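PDB 2FPH: ylmH from Streptococcus pneumoniae, which is a cell division protein that probably binds nucleic acid, pairing a YlmH-type N-terminal domain with a putative RNA-binding domain of the RRM clan. Local coordinates for residues G17-I21 / L47-L53; S56-V62 / P78-F83. All coordinates share one frame; numbering follows the deposited sequence.

Interaction 1: G17-I21 / L47-L53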
# COMPACT_ATOMS: atom_id res chain seq x y z
N GLY A 17 -12.25 1.86 -9.54
CA GLY A 17 -13.01 1.67 -8.30
C GLY A 17 -14.31 0.93 -8.55
O GLY A 17 -14.69 0.04 -7.78
N MET A 18 -14.98 1.26 -9.64
CA MET A 18 -16.22 0.59 -10.03
C MET A 18 -16.01 -0.86 -10.42
O MET A 18 -16.86 -1.74 -10.04
CB MET A 18 -16.94 1.38 -11.17
CG MET A 18 -17.52 2.67 -10.77
SD MET A 18 -18.62 2.71 -9.35
CE MET A 18 -19.79 1.58 -9.96
N GLU A 19 -14.86 -1.16 -10.99
CA GLU A 19 -14.45 -2.56 -11.29
C GLU A 19 -14.27 -3.34 -10.02
O GLU A 19 -14.73 -4.50 -9.90
CB GLU A 19 -13.20 -2.65 -12.24
CG GLU A 19 -13.47 -1.91 -13.57
CD GLU A 19 -12.26 -1.63 -14.46
OE1 GLU A 19 -11.13 -1.36 -13.97
OE2 GLU A 19 -12.46 -1.65 -15.70
N TRP A 20 -13.64 -2.72 -9.03
CA TRP A 20 -13.43 -3.40 -7.74
C TRP A 20 -14.75 -3.65 -7.03
O TRP A 20 -14.96 -4.72 -6.46
CB TRP A 20 -12.50 -2.60 -6.86
CG TRP A 20 -11.09 -2.49 -7.43
CD1 TRP A 20 -10.50 -3.28 -8.38
CD2 TRP A 20 -10.16 -1.46 -7.15
NE1 TRP A 20 -9.22 -2.84 -8.67
CE2 TRP A 20 -8.99 -1.72 -7.92
CE3 TRP A 20 -10.17 -0.35 -6.30
CZ2 TRP A 20 -7.86 -0.89 -7.86
CZ3 TRP A 20 -9.00 0.47 -6.23
CH2 TRP A 20 -7.92 0.20 -7.01
N ILE A 21 -15.61 -2.66 -7.03
CA ILE A 21 -16.96 -2.83 -6.45
C ILE A 21 -17.72 -3.96 -7.13
O ILE A 21 -18.23 -4.81 -6.43
CB ILE A 21 -17.70 -1.51 -6.53
CG1 ILE A 21 -17.12 -0.56 -5.46
CG2 ILE A 21 -19.19 -1.66 -6.34
CD1 ILE A 21 -17.59 0.76 -5.61
N LEU A 47 -17.47 5.95 -3.21
CA LEU A 47 -18.08 4.94 -4.10
C LEU A 47 -18.65 3.79 -3.27
O LEU A 47 -19.76 3.35 -3.50
CB LEU A 47 -17.05 4.44 -5.11
CG LEU A 47 -17.11 4.64 -6.63
CD1 LEU A 47 -17.83 5.92 -7.08
CD2 LEU A 47 -15.77 4.45 -7.27
N ALA A 48 -17.88 3.25 -2.33
CA ALA A 48 -18.33 2.15 -1.48
C ALA A 48 -19.63 2.48 -0.75
O ALA A 48 -20.59 1.73 -0.81
CB ALA A 48 -17.26 1.77 -0.52
N LYS A 49 -19.70 3.66 -0.12
CA LYS A 49 -20.91 4.12 0.56
C LYS A 49 -22.11 4.17 -0.40
O LYS A 49 -23.22 3.70 -0.08
CB LYS A 49 -20.63 5.50 1.17
CG LYS A 49 -20.18 5.44 2.67
CD LYS A 49 -19.82 6.83 3.22
CE LYS A 49 -18.46 6.86 3.92
NZ LYS A 49 -18.17 8.17 4.66
N THR A 50 -21.87 4.69 -1.59
CA THR A 50 -22.88 4.85 -2.62
C THR A 50 -23.52 3.49 -2.96
O THR A 50 -24.74 3.41 -3.16
CB THR A 50 -22.25 5.49 -3.82
OG1 THR A 50 -21.84 6.84 -3.51
CG2 THR A 50 -23.27 5.66 -4.90
N TYR A 51 -22.70 2.45 -2.99
CA TYR A 51 -23.13 1.11 -3.43
C TYR A 51 -23.64 0.01 -2.43
O TYR A 51 -23.64 -1.14 -2.75
CB TYR A 51 -22.11 0.57 -4.48
CG TYR A 51 -22.20 1.43 -5.73
CD1 TYR A 51 -23.29 1.30 -6.57
CD2 TYR A 51 -21.32 2.50 -5.98
CE1 TYR A 51 -23.47 2.13 -7.66
CE2 TYR A 51 -21.48 3.35 -7.14
CZ TYR A 51 -22.58 3.13 -7.96
OH TYR A 51 -22.87 3.88 -9.07
N GLY A 52 -24.07 0.25 -1.19
CA GLY A 52 -23.31 0.57 -0.04
C GLY A 52 -22.67 -0.76 0.40
O GLY A 52 -23.28 -1.73 0.98
N LEU A 53 -21.39 -0.82 0.06
CA LEU A 53 -20.49 -1.89 0.44
C LEU A 53 -19.69 -1.36 1.61
O LEU A 53 -19.31 -0.18 1.60
CB LEU A 53 -19.50 -2.20 -0.71
CG LEU A 53 -19.87 -3.16 -1.85
CD1 LEU A 53 -18.60 -3.29 -2.75
CD2 LEU A 53 -20.22 -4.49 -1.32
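Ile21 and Met18, one turn apart on helix 11-27, meet the last turn of helix 38-50 and the chain that leaves it, an example of apolar helix-helix packing extended past a helix end. The contact is carried wholly by apolar and aromatic groups.

Among the aliphatic pairs, Ile21 works with two branches. Its CD1 reaches the root of Leu47, 3.8 Å from Leu47 CB, while the shorter branch, CG2, lies 4.0 Å from Leu53 CD1 and close to the CB of Tyr51. With CG1 anti to the carbonyl carbon (chi1 -74°), CG2 is left anti to the backbone N, and CD1 is directed mainly at Leu47, CG2 at Tyr51 and Leu53. Leu47 also sends CD2 over the backbone of Gly17, at 4.0 Å from Gly17 C, and touches Leu14 of helix 11-27, as Leu53 touches Val24 of that helix.

The sulfur contacts form the second group. Met18 is bent at both chi2 and chi3, which folds its end back across Leu47 and Tyr51. SD sits 3.7 Å from Leu47 CG and makes an oblique Met-aromatic contact with Tyr51. The methyl goes further: Met18 CE stands over one face of the Tyr51 ring, a CH-pi contact 4.1 Å from the ring centroid and 29° off its normal.

Interaction 2: S56-V62 / P78-F83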
# COMPACT_ATOMS: atom_id res chain seq x y z
N SER A 56 -12.96 -0.80 4.65
CA SER A 56 -11.96 -0.46 5.69
C SER A 56 -10.62 -0.18 5.02
O SER A 56 -10.27 -0.83 4.07
CB SER A 56 -11.83 -1.56 6.75
OG SER A 56 -11.51 -2.78 6.16
N SER A 57 -9.93 0.85 5.49
CA SER A 57 -8.65 1.27 4.99
C SER A 57 -7.57 0.84 5.95
O SER A 57 -7.77 0.96 7.19
CB SER A 57 -8.59 2.78 4.87
OG SER A 57 -7.27 3.22 4.66
N SER A 58 -6.40 0.41 5.45
CA SER A 58 -5.29 0.04 6.33
C SER A 58 -4.87 1.28 7.18
O SER A 58 -4.28 1.12 8.25
CB SER A 58 -4.10 -0.53 5.58
OG SER A 58 -3.60 0.37 4.62
N GLY A 59 -5.17 2.48 6.69
CA GLY A 59 -4.88 3.70 7.42
C GLY A 59 -5.67 3.90 8.67
O GLY A 59 -5.31 4.75 9.52
N GLU A 60 -6.73 3.11 8.84
CA GLU A 60 -7.53 3.12 10.06
C GLU A 60 -6.99 2.12 11.09
O GLU A 60 -7.62 1.96 12.13
CB GLU A 60 -8.99 2.77 9.71
CG GLU A 60 -9.74 3.72 8.77
CD GLU A 60 -11.14 3.22 8.38
OE1 GLU A 60 -11.32 2.46 7.38
OE2 GLU A 60 -12.11 3.57 9.09
N PHE A 61 -5.85 1.47 10.79
CA PHE A 61 -5.17 0.50 11.67
C PHE A 61 -3.72 0.93 11.93
O PHE A 61 -3.25 0.85 13.08
CB PHE A 61 -5.14 -0.90 11.04
CG PHE A 61 -6.49 -1.58 10.96
CD1 PHE A 61 -7.43 -1.15 10.03
CD2 PHE A 61 -6.80 -2.62 11.77
CE1 PHE A 61 -8.66 -1.74 9.93
CE2 PHE A 61 -8.04 -3.23 11.69
CZ PHE A 61 -8.98 -2.80 10.76
N VAL A 62 -3.02 1.32 10.85
CA VAL A 62 -1.66 1.88 10.87
C VAL A 62 -1.67 3.15 10.12
O VAL A 62 -2.05 3.17 8.94
CB VAL A 62 -0.61 0.91 10.21
CG1 VAL A 62 0.72 1.52 10.17
CG2 VAL A 62 -0.58 -0.38 10.91
N PRO A 78 -13.15 -7.82 9.29
CA PRO A 78 -11.75 -7.49 8.89
C PRO A 78 -10.76 -7.40 10.06
O PRO A 78 -11.12 -6.84 11.10
CB PRO A 78 -11.87 -6.13 8.20
CG PRO A 78 -13.46 -5.88 8.12
CD PRO A 78 -13.99 -6.62 9.24
N GLU A 79 -9.57 -7.96 9.89
CA GLU A 79 -8.47 -7.83 10.82
C GLU A 79 -7.29 -7.26 10.04
O GLU A 79 -7.29 -7.32 8.80
CB GLU A 79 -8.07 -9.19 11.44
CG GLU A 79 -8.95 -9.66 12.59
CD GLU A 79 -8.26 -10.72 13.43
OE1 GLU A 79 -7.63 -11.62 12.83
OE2 GLU A 79 -8.31 -10.64 14.69
N PHE A 80 -6.29 -6.70 10.74
CA PHE A 80 -5.20 -6.05 10.02
C PHE A 80 -4.49 -7.01 9.05
O PHE A 80 -4.05 -6.64 7.96
CB PHE A 80 -4.17 -5.50 10.99
CG PHE A 80 -3.08 -4.78 10.32
CD1 PHE A 80 -3.36 -3.62 9.58
CD2 PHE A 80 -1.81 -5.28 10.32
CE1 PHE A 80 -2.34 -2.96 8.95
CE2 PHE A 80 -0.80 -4.60 9.68
CZ PHE A 80 -1.07 -3.45 8.99
N SER A 81 -4.40 -8.30 9.42
CA SER A 81 -3.79 -9.26 8.54
C SER A 81 -4.47 -9.37 7.14
O SER A 81 -3.80 -9.73 6.17
CB SER A 81 -3.66 -10.64 9.21
OG SER A 81 -4.91 -11.19 9.47
N ASP A 82 -5.77 -9.06 7.05
CA ASP A 82 -6.53 -9.11 5.80
C ASP A 82 -6.02 -8.06 4.78
O ASP A 82 -6.30 -8.16 3.61
CB ASP A 82 -8.00 -8.88 6.08
CG ASP A 82 -8.62 -10.01 6.85
OD1 ASP A 82 -8.32 -11.18 6.52
OD2 ASP A 82 -9.48 -9.81 7.74
N PHE A 83 -5.26 -7.04 5.23
CA PHE A 83 -4.64 -6.11 4.28
C PHE A 83 -3.32 -6.58 3.62
O PHE A 83 -2.79 -5.97 2.63
CB PHE A 83 -4.37 -4.74 4.94
CG PHE A 83 -5.59 -4.03 5.42
CD1 PHE A 83 -6.39 -3.33 4.53
CD2 PHE A 83 -5.97 -4.07 6.76
CE1 PHE A 83 -7.51 -2.69 4.95
CE2 PHE A 83 -7.13 -3.40 7.19
CZ PHE A 83 -7.89 -2.69 6.26
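Phe83 points its ring into the bend that follows strand 54-57, where Ser56, Ser58 and Phe61 receive it. The aromatic contacts come first. An edge of Phe83 is turned toward the face of Phe61 in an offset edge-to-face pair, the centroids 5.2 Å apart and the planes at 64°. Phe61 CE1 and Phe83 CE2 are 3.6 Å apart. Ser58 lies over the face of Phe83, its CB 3.9 Å from the centroid in a CH-pi contact, and the carbonyl oxygen of Ser56 approaches the ring edge at Phe83 CE1, 3.4 Å away.

Apolar contacts extend the patch. The Phe80 and Phe61 side chains run past each other in opposite directions, with Phe80 CD1 3.6 Å from Phe61 CB. Farther along, Phe80 CZ meets Val62 CG2 at 3.7 Å; Phe160 lies edge-to-face with Phe80.

Hydrogen bonds brace each segment internally. Glu79 N donates to Asp82 OD2 (2.8 Å) across the turn that presents Phe80 and Phe83. In 56-62, Ser57 N donates to Glu60 OE1, and Ser57 OG, which also bonds Glu41, accepts from Gly59 N in an ST turn. Ser56 OG, by contrast, is buried beside Phe83 and Pro78 with no polar partner in the model. The whole is an aromatic cluster of Phe61, Phe80 and Phe83, packing the turn after an outer strand of the three-stranded sheet against the segment preceding strand 85-91.

Interactions 1 and 2 follow one another along the chain, the first closing at Leu53 before the second opens at Ser56, and their centres lie about 18 Å apart. Helix 38-50 runs almost directly into strand 54-57, so the chain passes from the helical pair into the three-stranded antiparallel sheet, of which strand 54-57 is an outer member. Strand 69-72 relates them: its Leu71 touches Ala48, and its Leu70 touches Phe83. Interaction 1 joins two helices of the YlmH N-terminal region, whereas interaction 2 packs the end of strand 54-57 and the turn after it against residues 78-83, in the range of the putative RNA-binding domain, and so joins the two family regions.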